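Local atomic coordinates of Lmo0488 protein (Listeria monocytogenes serovar 1/2a, PDB entry 5TED), a protein that switches on transcription of protocatechuate biosynthesis genes in response to shikimate, as a LysR-type regulator whose effector-binding domain makes up this chain. Residues Q23-V28 against K32-S37; S45-L50 against E64-I69; E78-V83 against S158-Y163; E85-A90 against S146-I151. One frame throughout, in Å; residues are numbered along the deposited sequence.

Contact 1: Q23-V28 against K32-S37; sequences QNFTKV and KDITFS
K32 starts the contact by folding its long side chain back over the end of helix 17-26. The chain bends at chi2 (-85°) and then runs extended, which brings its amine to T26. K32 NZ donates to T26 O at 3.1 Å, in the carbonyl plane and on a lone pair, with a C=O...N angle of 141°. K27 O is a second, weak acceptor for the same NZ, at 3.5 Å. One amine thus reaches two successive carbonyls, that of K27 only weakly. The hydroxyl of T26 is taken by V22 O within the helix.

I34 comes next and turns the contact apolar. Its CD1 sits at the edge of the F25 ring, near the ring plane, 3.6 Å from F25 CE2. The two side chains cross at about a right angle.

F36 completes the set. Its CZ lies 4.0 Å from F25 CD2, and F25 meets the F36 ring at its edge. F196, from helix 191-208, meets both phenyl rings edge-to-face. Y149 of the second subunit packs on T26 and F36. The whole is the helix-to-strand turn of a beta-alpha-beta unit made of strand 4-10, helix 17-26 and strand 35-41.

Contact 2: S45-L50 against E64-I69; sequences SIIPDL and ENEPDI
This is a buried apolar contact in which I47 and L50 of helix 43-51 meet I69, where the loop after strand 57-60 runs into strand 69-84. No hydrogen bond links the two segments. The closest pair is I47 CG2 with I69 CD1 at 3.4 Å, tighter than usual for two methyl carbons. I47 CD1 also reaches I69 CD1, at 3.6 Å. The end of I69 is therefore held against both branches of I47.

The chi1 of I69 (-63°) puts CG1 beside its backbone N and CG2 beside its carbonyl carbon. The two arms are thus split: the CG1 arm ends on I47, while CG2 meets L50 CD1 at 4.1 Å. I47 and L50 lie three residues apart and offer I69 one side of the helix.

The domain belongs to the periplasmic-binding-protein clan, and here a helix lies against the start of one of its sheet strands. The side chain of I47 is about 8 Å from the bound shikimate. A type I beta turn from E66 to I69, closed by I69 N to E66 O at 3.0 Å, leads the loop into the strand. E66 adds a lighter touch, with its carboxylate carbon CD 4.2 Å from I47 CG2. Its OE1 forms a salt bridge with K51, the last residue of helix 43-51. A182 of strand 177-184 packs on both L50 and I69.

Contact 3: E78-V83 against S158-Y163; sequences ELVVVV and SSLAHY
H162 N donates to S159 O at 3.0 Å, a bond that closes the 3-10 turn carrying L160 toward V80 and V82. The next bond, Y163 N to L160 O at 3.2 Å, continues the turn. S159 O also lies in the plane of the Y163 ring, at its edge.

From this turn L160 reaches down to strand 69-84. Its CG stands beside the backbone N (chi1 -57°), and chi2 of -178° extends the chain so that CD1 leads. This one methyl makes both contacts. It lies 4.2 Å from V80 CG2, where the two side chains meet tip to tip. It lies 4.1 Å from V82 CG2, where they cross at a slant. V80 and V82 are two residues apart on the strand and point to the same side of it, so L160 CD1 touches both at once.

The strand itself is held on both sides. V80 and V82 make backbone hydrogen bonds to M154 and S152 of strand 152-155, and V81 and V83 to L168 and K166 of strand 165-170. V142 of helix 138-146, M154 and V167 pack around L160. At the far end of the turn, H162 stacks on H162 of the second subunit.

Across the contact there is no hydrogen bond and no charge pair. What joins turn and sheet here is methyl packing at ordinary van der Waals range, which has little directional preference; the placing of L160 over the strand probably owes more to the backbone bonds of the turn and the sheet.

Contact 4: E85-A90 against S146-I151; sequences ENHPLA and SVDYGI
H87 carries the contact: I151 lies over one face of its imidazole and D148 at its edge. CB swings the ring out with CG anti to the backbone N (chi1 -168°). Beyond CG, ND1 turns back to its own segment and accepts L89 N at 2.9 Å. The bond is nearly straight (173°) and its donor lies close to the ring plane, so it helps fix the rotation of the ring.

On the other arm, CD2 has D148 OD1 at the ring edge, 3.8 Å away. The carboxylate plane stands 80° to the ring. At the tip, NE2 lies 3.3 Å from I151 CG2. That methyl sits over the ring face, 3.7 Å from the centroid, in a CH-pi contact. P88 CD covers the opposite face, near the rim. L89 CD1 adds a looser touch on I151 CD1 at 4.4 Å. Y103 meets the ring edge-to-face.

D148 is the C-prime residue of the Schellman motif that ends helix 138-146. Because ND1 is used as an acceptor, the geometry is consistent with a neutral imidazole protonated at NE2. D148 OD1 stays 4.8 Å from H87 NE2, so any charge effect on the ring would probably be modest.

Overall arrangement
Contacts 1 and 2 lie in one lobe of the effector domain and contacts 3 and 4 in the other. The bound shikimate sits between the lobes, as in the periplasmic-binding-protein fold. Contacts 1 and 2 come first along the chain, in series. Strand 35-41 of contact 1 leads into helix 43-51 of contact 2; their centres are 26 Å apart and they do not touch. Contacts 3 and 4 have centres 12 Å apart. Contact 4 is nested inside the loop closed by contact 3, and V83 CG1 touches I151 CG2 at 3.5 Å between them. Contacts 1 and 4 are the most distant pair, 42 Å between centres. Contacts 1, 3 and 4 also touch the second subunit, so both lobes take part in the dimer.

Contact 1: Q23-V28 against K32-S37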
loop_
_atom_site.group_PDB
_atom_site.type_symbol
_atom_site.label_atom_id
_atom_site.label_comp_id
_atom_site.label_asym_id
_atom_site.label_seq_id
_atom_site.Cartn_x
_atom_site.Cartn_y
_atom_site.Cartn_z
ATOM N N GLN A 23 -10.195 -4.270 16.728
ATOM C CA GLN A 23 -10.622 -3.482 17.877
ATOM C C GLN A 23 -11.812 -4.142 18.577
ATOM O O GLN A 23 -11.822 -4.281 19.804
ATOM C CB GLN A 23 -10.945 -2.050 17.431
ATOM C CG GLN A 23 -11.127 -1.052 18.580
ATOM C CD GLN A 23 -12.486 -1.139 19.223
ATOM O OE1 GLN A 23 -13.488 -1.350 18.549
ATOM N NE2 GLN A 23 -12.530 -0.966 20.533
ATOM N N ASN A 24 -12.817 -4.578 17.807
ATOM C CA ASN A 24 -13.992 -5.194 18.419
ATOM C C ASN A 24 -13.664 -6.563 19.014
ATOM O O ASN A 24 -14.122 -6.891 20.117
ATOM C CB ASN A 24 -15.128 -5.303 17.396
ATOM C CG ASN A 24 -15.919 -4.004 17.255
ATOM O OD1 ASN A 24 -16.814 -3.740 18.059
ATOM N ND2 ASN A 24 -15.599 -3.193 16.244
ATOM N N PHE A 25 -12.836 -7.353 18.335
ATOM C CA PHE A 25 -12.395 -8.628 18.900
ATOM C C PHE A 25 -11.716 -8.445 20.255
ATOM O O PHE A 25 -11.982 -9.195 21.209
ATOM C CB PHE A 25 -11.433 -9.295 17.913
ATOM C CG PHE A 25 -10.926 -10.640 18.351
ATOM C CD1 PHE A 25 -11.750 -11.746 18.305
ATOM C CD2 PHE A 25 -9.598 -10.813 18.718
ATOM C CE1 PHE A 25 -11.287 -12.991 18.669
ATOM C CE2 PHE A 25 -9.119 -12.064 19.066
ATOM C CZ PHE A 25 -9.967 -13.158 19.045
ATOM N N THR A 26 -10.850 -7.443 20.365
ATOM C CA THR A 26 -9.982 -7.269 21.525
ATOM C C THR A 26 -10.688 -6.630 22.710
ATOM O O THR A 26 -10.091 -6.550 23.797
ATOM C CB THR A 26 -8.747 -6.442 21.128
ATOM O OG1 THR A 26 -8.069 -7.108 20.052
ATOM C CG2 THR A 26 -7.760 -6.321 22.303
ATOM N N LYS A 27 -11.930 -6.165 22.538
ATOM C CA LYS A 27 -12.677 -5.662 23.683
ATOM C C LYS A 27 -13.008 -6.775 24.659
ATOM O O LYS A 27 -13.142 -6.522 25.863
ATOM C CB LYS A 27 -13.999 -5.038 23.233
ATOM C CG LYS A 27 -13.884 -3.836 22.366
ATOM C CD LYS A 27 -15.164 -3.613 21.582
ATOM C CE LYS A 27 -16.300 -3.137 22.450
ATOM N NZ LYS A 27 -17.496 -2.881 21.595
ATOM N N VAL A 28 -13.118 -8.009 24.166
ATOM C CA VAL A 28 -13.462 -9.149 25.017
ATOM C C VAL A 28 -12.305 -9.495 25.941
ATOM O O VAL A 28 -11.149 -9.602 25.508
ATOM C CB VAL A 28 -13.866 -10.361 24.161
ATOM C CG1 VAL A 28 -14.345 -11.493 25.040
ATOM C CG2 VAL A 28 -14.941 -9.974 23.162
ATOM N N LYS A 32 -7.814 -10.292 25.290
ATOM C CA LYS A 32 -6.838 -9.227 25.512
ATOM C C LYS A 32 -5.403 -9.705 25.300
ATOM O O LYS A 32 -4.547 -8.917 24.890
ATOM C CB LYS A 32 -6.974 -8.667 26.923
ATOM C CG LYS A 32 -8.343 -8.123 27.251
ATOM C CD LYS A 32 -8.491 -6.707 26.789
ATOM C CE LYS A 32 -9.878 -6.183 27.130
ATOM N NZ LYS A 32 -10.122 -4.915 26.438
ATOM N N ASP A 33 -5.105 -10.956 25.631
ATOM C CA ASP A 33 -3.733 -11.445 25.587
ATOM C C ASP A 33 -3.338 -12.011 24.227
ATOM O O ASP A 33 -2.189 -12.426 24.062
ATOM C CB ASP A 33 -3.519 -12.516 26.655
ATOM C CG ASP A 33 -3.657 -11.968 28.058
ATOM O OD1 ASP A 33 -3.558 -10.735 28.227
ATOM O OD2 ASP A 33 -3.850 -12.783 28.986
ATOM N N ILE A 34 -4.265 -12.093 23.274
ATOM C CA ILE A 34 -3.907 -12.578 21.944
ATOM C C ILE A 34 -3.061 -11.521 21.238
ATOM O O ILE A 34 -3.285 -10.316 21.402
ATOM C CB ILE A 34 -5.183 -12.892 21.154
ATOM C CG1 ILE A 34 -5.963 -14.012 21.846
ATOM C CG2 ILE A 34 -4.851 -13.201 19.664
ATOM C CD1 ILE A 34 -7.294 -14.282 21.228
ATOM N N THR A 35 -2.063 -11.951 20.473
ATOM C CA THR A 35 -1.269 -10.995 19.713
ATOM C C THR A 35 -1.451 -11.251 18.223
ATOM O O THR A 35 -1.877 -12.331 17.814
ATOM C CB THR A 35 0.216 -11.082 20.072
ATOM O OG1 THR A 35 0.757 -12.351 19.641
ATOM C CG2 THR A 35 0.354 -10.969 21.577
ATOM N N PHE A 36 -1.120 -10.248 17.409
ATOM C CA PHE A 36 -1.257 -10.336 15.963
ATOM C C PHE A 36 0.027 -9.883 15.281
ATOM O O PHE A 36 0.757 -9.028 15.794
ATOM C CB PHE A 36 -2.365 -9.439 15.412
ATOM C CG PHE A 36 -3.762 -9.873 15.729
ATOM C CD1 PHE A 36 -4.344 -9.563 16.947
ATOM C CD2 PHE A 36 -4.522 -10.527 14.770
ATOM C CE1 PHE A 36 -5.655 -9.933 17.222
ATOM C CE2 PHE A 36 -5.832 -10.890 15.034
ATOM C CZ PHE A 36 -6.394 -10.590 16.260
ATOM N N SER A 37 0.266 -10.434 14.094
ATOM C CA SER A 37 1.122 -9.815 13.090
ATOM C C SER A 37 0.310 -9.691 11.810
ATOM O O SER A 37 -0.469 -10.593 11.486
ATOM C CB SER A 37 2.401 -10.617 12.867
ATOM O OG SER A 37 3.381 -10.223 13.818
#

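Contact 2: S45-L50 against E64-I69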
loop_
_atom_site.group_PDB
_atom_site.type_symbol
_atom_site.label_atom_id
_atom_site.label_comp_id
_atom_site.label_asym_id
_atom_site.label_seq_id
_atom_site.Cartn_x
_atom_site.Cartn_y
_atom_site.Cartn_z
ATOM N N SER A 45 -0.332 -13.628 -4.241
ATOM C CA SER A 45 0.754 -13.901 -3.301
ATOM C C SER A 45 0.237 -14.467 -1.977
ATOM O O SER A 45 0.891 -15.325 -1.374
ATOM C CB SER A 45 1.575 -12.631 -3.070
ATOM O OG SER A 45 1.225 -11.991 -1.860
ATOM N N ILE A 46 -0.944 -14.026 -1.532
ATOM C CA ILE A 46 -1.476 -14.414 -0.225
ATOM C C ILE A 46 -1.761 -15.910 -0.167
ATOM O O ILE A 46 -1.554 -16.557 0.869
ATOM C CB ILE A 46 -2.735 -13.580 0.094
ATOM C CG1 ILE A 46 -2.318 -12.165 0.530
ATOM C CG2 ILE A 46 -3.629 -14.288 1.126
ATOM C CD1 ILE A 46 -3.477 -11.162 0.596
ATOM N N ILE A 47 -2.261 -16.482 -1.263
ATOM C CA ILE A 47 -2.640 -17.898 -1.252
ATOM C C ILE A 47 -1.467 -18.805 -0.895
ATOM O O ILE A 47 -1.627 -19.667 -0.012
ATOM C CB ILE A 47 -3.275 -18.285 -2.597
ATOM C CG1 ILE A 47 -4.593 -17.542 -2.822
ATOM C CG2 ILE A 47 -3.442 -19.797 -2.683
ATOM C CD1 ILE A 47 -5.690 -17.899 -1.839
ATOM N N PRO A 48 -0.297 -18.705 -1.545
ATOM C CA PRO A 48 0.835 -19.554 -1.134
ATOM C C PRO A 48 1.220 -19.378 0.324
ATOM O O PRO A 48 1.659 -20.346 0.959
ATOM C CB PRO A 48 1.971 -19.107 -2.070
ATOM C CG PRO A 48 1.301 -18.470 -3.232
ATOM C CD PRO A 48 0.020 -17.879 -2.726
ATOM N N ASP A 49 1.108 -18.159 0.867
ATOM C CA ASP A 49 1.489 -17.942 2.260
ATOM C C ASP A 49 0.471 -18.508 3.234
ATOM O O ASP A 49 0.800 -18.714 4.412
ATOM C CB ASP A 49 1.715 -16.458 2.537
ATOM C CG ASP A 49 3.035 -15.966 1.983
ATOM O OD1 ASP A 49 3.885 -16.820 1.681
ATOM O OD2 ASP A 49 3.248 -14.739 1.891
ATOM N N LEU A 50 -0.752 -18.776 2.777
ATOM C CA LEU A 50 -1.664 -19.588 3.573
ATOM C C LEU A 50 -1.236 -21.045 3.537
ATOM O O LEU A 50 -1.195 -21.716 4.576
ATOM C CB LEU A 50 -3.097 -19.457 3.059
ATOM C CG LEU A 50 -4.200 -18.708 3.786
ATOM C CD1 LEU A 50 -5.513 -19.155 3.155
ATOM C CD2 LEU A 50 -4.211 -18.967 5.286
ATOM N N GLU A 64 -10.582 -19.605 -7.934
ATOM C CA GLU A 64 -11.108 -20.878 -8.390
ATOM C C GLU A 64 -10.025 -21.949 -8.378
ATOM O O GLU A 64 -8.829 -21.660 -8.497
ATOM C CB GLU A 64 -11.708 -20.730 -9.788
ATOM C CG GLU A 64 -13.198 -20.501 -9.745
ATOM C CD GLU A 64 -13.805 -20.376 -11.120
ATOM O OE1 GLU A 64 -13.348 -21.083 -12.045
ATOM O OE2 GLU A 64 -14.742 -19.566 -11.273
ATOM N N ASN A 65 -10.464 -23.201 -8.212
ATOM C CA ASN A 65 -9.590 -24.372 -8.267
ATOM C C ASN A 65 -8.529 -24.340 -7.175
ATOM O O ASN A 65 -7.359 -24.642 -7.407
ATOM C CB ASN A 65 -8.947 -24.511 -9.644
ATOM C CG ASN A 65 -9.844 -25.222 -10.613
ATOM O OD1 ASN A 65 -10.630 -24.595 -11.321
ATOM N ND2 ASN A 65 -9.749 -26.545 -10.644
ATOM N N GLU A 66 -8.953 -23.998 -5.963
ATOM C CA GLU A 66 -8.109 -24.058 -4.775
ATOM C C GLU A 66 -8.820 -24.914 -3.741
ATOM O O GLU A 66 -9.263 -24.421 -2.698
ATOM C CB GLU A 66 -7.816 -22.659 -4.235
ATOM C CG GLU A 66 -6.999 -21.803 -5.172
ATOM C CD GLU A 66 -5.596 -22.336 -5.314
ATOM O OE1 GLU A 66 -5.268 -23.280 -4.568
ATOM O OE2 GLU A 66 -4.830 -21.817 -6.152
ATOM N N PRO A 67 -8.939 -26.217 -4.002
ATOM C CA PRO A 67 -9.736 -27.079 -3.117
ATOM C C PRO A 67 -9.174 -27.202 -1.708
ATOM O O PRO A 67 -9.907 -27.611 -0.798
ATOM C CB PRO A 67 -9.719 -28.427 -3.846
ATOM C CG PRO A 67 -8.433 -28.405 -4.614
ATOM C CD PRO A 67 -8.261 -26.981 -5.064
ATOM N N ASP A 68 -7.895 -26.884 -1.502
ATOM C CA ASP A 68 -7.300 -26.936 -0.174
ATOM C C ASP A 68 -7.647 -25.729 0.684
ATOM O O ASP A 68 -7.367 -25.746 1.890
ATOM C CB ASP A 68 -5.781 -27.062 -0.295
ATOM C CG ASP A 68 -5.358 -28.344 -1.000
ATOM O OD1 ASP A 68 -6.094 -29.354 -0.903
ATOM O OD2 ASP A 68 -4.295 -28.333 -1.652
ATOM N N ILE A 69 -8.237 -24.688 0.103
ATOM C CA ILE A 69 -8.518 -23.451 0.821
ATOM C C ILE A 69 -10.020 -23.316 0.984
ATOM O O ILE A 69 -10.775 -23.504 0.023
ATOM C CB ILE A 69 -7.925 -22.233 0.100
ATOM C CG1 ILE A 69 -6.400 -22.356 0.061
ATOM C CG2 ILE A 69 -8.303 -20.962 0.829
ATOM C CD1 ILE A 69 -5.729 -21.276 -0.685
#

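Contact 3: E78-V83 against S158-Y163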
loop_
_atom_site.group_PDB
_atom_site.type_symbol
_atom_site.label_atom_id
_atom_site.label_comp_id
_atom_site.label_asym_id
_atom_site.label_seq_id
_atom_site.Cartn_x
_atom_site.Cartn_y
_atom_site.Cartn_z
ATOM N N GLU A 78 -17.899 -2.095 -3.639
ATOM C CA GLU A 78 -18.542 -1.598 -4.845
ATOM C C GLU A 78 -17.454 -1.186 -5.834
ATOM O O GLU A 78 -16.593 -0.366 -5.503
ATOM C CB GLU A 78 -19.452 -0.412 -4.516
ATOM C CG GLU A 78 -20.104 0.237 -5.729
ATOM C CD GLU A 78 -20.702 1.615 -5.420
ATOM O OE1 GLU A 78 -20.675 2.039 -4.236
ATOM O OE2 GLU A 78 -21.196 2.274 -6.368
ATOM N N LEU A 79 -17.496 -1.743 -7.039
ATOM C CA LEU A 79 -16.601 -1.290 -8.095
ATOM C C LEU A 79 -17.115 0.013 -8.703
ATOM O O LEU A 79 -18.310 0.158 -8.964
ATOM C CB LEU A 79 -16.471 -2.361 -9.171
ATOM C CG LEU A 79 -15.657 -3.578 -8.744
ATOM C CD1 LEU A 79 -15.431 -4.492 -9.956
ATOM C CD2 LEU A 79 -14.347 -3.123 -8.096
ATOM N N VAL A 80 -16.201 0.971 -8.904
ATOM C CA VAL A 80 -16.512 2.263 -9.498
ATOM C C VAL A 80 -15.490 2.551 -10.589
ATOM O O VAL A 80 -14.428 1.935 -10.652
ATOM C CB VAL A 80 -16.502 3.410 -8.462
ATOM C CG1 VAL A 80 -17.681 3.308 -7.533
ATOM C CG2 VAL A 80 -15.169 3.421 -7.667
ATOM N N VAL A 81 -15.809 3.524 -11.436
ATOM C CA VAL A 81 -14.849 4.055 -12.397
ATOM C C VAL A 81 -14.361 5.404 -11.878
ATOM O O VAL A 81 -15.170 6.240 -11.443
ATOM C CB VAL A 81 -15.464 4.163 -13.805
ATOM C CG1 VAL A 81 -14.556 4.969 -14.720
ATOM C CG2 VAL A 81 -15.684 2.767 -14.400
ATOM N N VAL A 82 -13.036 5.601 -11.893
ATOM C CA VAL A 82 -12.390 6.786 -11.345
ATOM C C VAL A 82 -11.639 7.491 -12.472
ATOM O O VAL A 82 -10.884 6.860 -13.219
ATOM C CB VAL A 82 -11.442 6.429 -10.182
ATOM C CG1 VAL A 82 -10.948 7.676 -9.504
ATOM C CG2 VAL A 82 -12.155 5.510 -9.189
ATOM N N VAL A 83 -11.851 8.799 -12.595
ATOM C CA VAL A 83 -11.295 9.579 -13.687
ATOM C C VAL A 83 -10.776 10.879 -13.111
ATOM O O VAL A 83 -11.221 11.319 -12.047
ATOM C CB VAL A 83 -12.346 9.842 -14.804
ATOM C CG1 VAL A 83 -12.948 8.525 -15.290
ATOM C CG2 VAL A 83 -13.451 10.773 -14.311
ATOM N N SER A 158 -12.305 4.940 0.874
ATOM C CA SER A 158 -12.467 6.262 1.476
ATOM C C SER A 158 -11.447 7.267 0.954
ATOM O O SER A 158 -11.717 8.473 0.963
ATOM C CB SER A 158 -12.390 6.162 3.009
ATOM O OG SER A 158 -11.125 5.680 3.425
ATOM N N SER A 159 -10.268 6.800 0.529
ATOM C CA SER A 159 -9.210 7.706 0.090
ATOM C C SER A 159 -9.528 8.415 -1.228
ATOM O O SER A 159 -8.927 9.455 -1.516
ATOM C CB SER A 159 -7.905 6.929 -0.055
ATOM O OG SER A 159 -8.041 5.895 -1.020
ATOM N N LEU A 160 -10.443 7.879 -2.039
ATOM C CA LEU A 160 -10.700 8.475 -3.350
ATOM C C LEU A 160 -11.166 9.923 -3.217
ATOM O O LEU A 160 -10.825 10.771 -4.051
ATOM C CB LEU A 160 -11.741 7.635 -4.119
ATOM C CG LEU A 160 -11.407 6.148 -4.340
ATOM C CD1 LEU A 160 -12.481 5.380 -5.154
ATOM C CD2 LEU A 160 -10.012 5.952 -4.955
ATOM N N ALA A 161 -11.910 10.236 -2.156
ATOM C CA ALA A 161 -12.432 11.588 -1.975
ATOM C C ALA A 161 -11.339 12.636 -1.788
ATOM O O ALA A 161 -11.635 13.831 -1.895
ATOM C CB ALA A 161 -13.386 11.618 -0.780
ATOM N N HIS A 162 -10.085 12.232 -1.561
ATOM C CA HIS A 162 -9.013 13.169 -1.255
ATOM C C HIS A 162 -8.011 13.319 -2.393
ATOM O O HIS A 162 -6.974 13.968 -2.220
ATOM C CB HIS A 162 -8.333 12.742 0.042
ATOM C CG HIS A 162 -9.312 12.499 1.145
ATOM N ND1 HIS A 162 -10.116 13.495 1.654
ATOM C CD2 HIS A 162 -9.675 11.359 1.778
ATOM C CE1 HIS A 162 -10.907 12.986 2.583
ATOM N NE2 HIS A 162 -10.660 11.691 2.676
ATOM N N TYR A 163 -8.316 12.775 -3.560
ATOM C CA TYR A 163 -7.545 13.016 -4.766
ATOM C C TYR A 163 -8.386 13.832 -5.738
ATOM O O TYR A 163 -9.603 13.946 -5.594
ATOM C CB TYR A 163 -7.097 11.699 -5.413
ATOM C CG TYR A 163 -6.099 10.923 -4.584
ATOM C CD1 TYR A 163 -6.515 10.188 -3.482
ATOM C CD2 TYR A 163 -4.754 10.893 -4.923
ATOM C CE1 TYR A 163 -5.622 9.462 -2.722
ATOM C CE2 TYR A 163 -3.835 10.159 -4.159
ATOM C CZ TYR A 163 -4.287 9.451 -3.057
ATOM O OH TYR A 163 -3.418 8.706 -2.280
#

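Contact 4: E85-A90 against S146-I151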
loop_
_atom_site.group_PDB
_atom_site.type_symbol
_atom_site.label_atom_id
_atom_site.label_comp_id
_atom_site.label_asym_id
_atom_site.label_seq_id
_atom_site.Cartn_x
_atom_site.Cartn_y
_atom_site.Cartn_z
ATOM N N GLU A 85 -10.370 14.783 -12.468
ATOM C CA GLU A 85 -11.501 15.667 -12.226
ATOM C C GLU A 85 -11.884 16.494 -13.449
ATOM O O GLU A 85 -13.003 17.008 -13.499
ATOM C CB GLU A 85 -11.195 16.532 -10.996
ATOM C CG GLU A 85 -10.105 17.569 -11.171
ATOM C CD GLU A 85 -9.828 18.340 -9.886
ATOM O OE1 GLU A 85 -8.830 19.088 -9.852
ATOM O OE2 GLU A 85 -10.586 18.181 -8.902
ATOM N N ASN A 86 -11.021 16.595 -14.458
ATOM C CA ASN A 86 -11.363 17.313 -15.682
ATOM C C ASN A 86 -11.471 16.382 -16.881
ATOM O O ASN A 86 -11.466 16.843 -18.027
ATOM C CB ASN A 86 -10.346 18.420 -15.950
ATOM C CG ASN A 86 -10.387 19.501 -14.891
ATOM O OD1 ASN A 86 -11.465 19.883 -14.426
ATOM N ND2 ASN A 86 -9.215 19.982 -14.483
ATOM N N HIS A 87 -11.576 15.081 -16.631
ATOM C CA HIS A 87 -11.722 14.105 -17.692
ATOM C C HIS A 87 -13.085 14.264 -18.370
ATOM O O HIS A 87 -14.062 14.679 -17.735
ATOM C CB HIS A 87 -11.574 12.692 -17.115
ATOM C CG HIS A 87 -11.434 11.618 -18.148
ATOM N ND1 HIS A 87 -12.518 11.035 -18.770
ATOM C CD2 HIS A 87 -10.337 10.993 -18.641
ATOM C CE1 HIS A 87 -12.095 10.116 -19.619
ATOM N NE2 HIS A 87 -10.774 10.066 -19.557
ATOM N N PRO A 88 -13.177 13.964 -19.666
ATOM C CA PRO A 88 -14.490 14.043 -20.327
ATOM C C PRO A 88 -15.571 13.248 -19.619
ATOM O O PRO A 88 -16.732 13.659 -19.646
ATOM C CB PRO A 88 -14.211 13.488 -21.727
ATOM C CG PRO A 88 -12.770 13.813 -21.965
ATOM C CD PRO A 88 -12.095 13.658 -20.613
ATOM N N LEU A 89 -15.240 12.126 -18.977
ATOM C CA LEU A 89 -16.287 11.359 -18.314
ATOM C C LEU A 89 -16.728 11.990 -17.001
ATOM O O LEU A 89 -17.779 11.611 -16.466
ATOM C CB LEU A 89 -15.817 9.933 -18.075
ATOM C CG LEU A 89 -15.623 9.051 -19.297
ATOM C CD1 LEU A 89 -15.024 7.741 -18.868
ATOM C CD2 LEU A 89 -16.945 8.798 -19.993
ATOM N N ALA A 90 -15.963 12.950 -16.480
ATOM C CA ALA A 90 -16.316 13.589 -15.218
ATOM C C ALA A 90 -17.620 14.380 -15.311
ATOM O O ALA A 90 -18.176 14.763 -14.274
ATOM C CB ALA A 90 -15.174 14.499 -14.758
ATOM N N SER A 146 -5.209 10.677 -10.630
ATOM C CA SER A 146 -5.252 12.058 -10.173
ATOM C C SER A 146 -4.403 12.990 -11.035
ATOM O O SER A 146 -4.680 14.198 -11.078
ATOM C CB SER A 146 -4.770 12.113 -8.718
ATOM O OG SER A 146 -5.151 13.321 -8.093
ATOM N N VAL A 147 -3.391 12.470 -11.724
ATOM C CA VAL A 147 -2.625 13.264 -12.677
ATOM C C VAL A 147 -3.093 13.005 -14.109
ATOM O O VAL A 147 -2.383 13.317 -15.066
ATOM C CB VAL A 147 -1.108 13.044 -12.521
ATOM C CG1 VAL A 147 -0.636 13.506 -11.132
ATOM C CG2 VAL A 147 -0.739 11.596 -12.748
ATOM N N ASP A 148 -4.280 12.415 -14.264
ATOM C CA ASP A 148 -4.879 12.152 -15.571
ATOM C C ASP A 148 -3.949 11.334 -16.460
ATOM O O ASP A 148 -3.914 11.513 -17.682
ATOM C CB ASP A 148 -5.319 13.454 -16.255
ATOM C CG ASP A 148 -6.303 13.221 -17.408
ATOM O OD1 ASP A 148 -6.928 12.151 -17.464
ATOM O OD2 ASP A 148 -6.459 14.121 -18.251
ATOM N N TYR A 149 -3.190 10.429 -15.843
ATOM C CA TYR A 149 -2.398 9.475 -16.601
ATOM C C TYR A 149 -3.271 8.374 -17.198
ATOM O O TYR A 149 -2.845 7.695 -18.137
ATOM C CB TYR A 149 -1.284 8.887 -15.720
ATOM C CG TYR A 149 -0.259 8.123 -16.537
ATOM C CD1 TYR A 149 0.551 8.774 -17.468
ATOM C CD2 TYR A 149 -0.123 6.757 -16.398
ATOM C CE1 TYR A 149 1.481 8.065 -18.239
ATOM C CE2 TYR A 149 0.802 6.036 -17.154
ATOM C CZ TYR A 149 1.600 6.693 -18.069
ATOM O OH TYR A 149 2.503 5.963 -18.811
ATOM N N GLY A 150 -4.487 8.210 -16.693
ATOM C CA GLY A 150 -5.423 7.240 -17.225
ATOM C C GLY A 150 -6.688 7.285 -16.398
ATOM O O GLY A 150 -6.834 8.116 -15.495
ATOM N N ILE A 151 -7.612 6.381 -16.713
ATOM C CA ILE A 151 -8.790 6.157 -15.882
ATOM C C ILE A 151 -8.640 4.792 -15.220
ATOM O O ILE A 151 -7.757 4.008 -15.560
ATOM C CB ILE A 151 -10.108 6.240 -16.679
ATOM C CG1 ILE A 151 -10.220 5.084 -17.682
ATOM C CG2 ILE A 151 -10.266 7.618 -17.347
ATOM C CD1 ILE A 151 -11.617 5.013 -18.343
#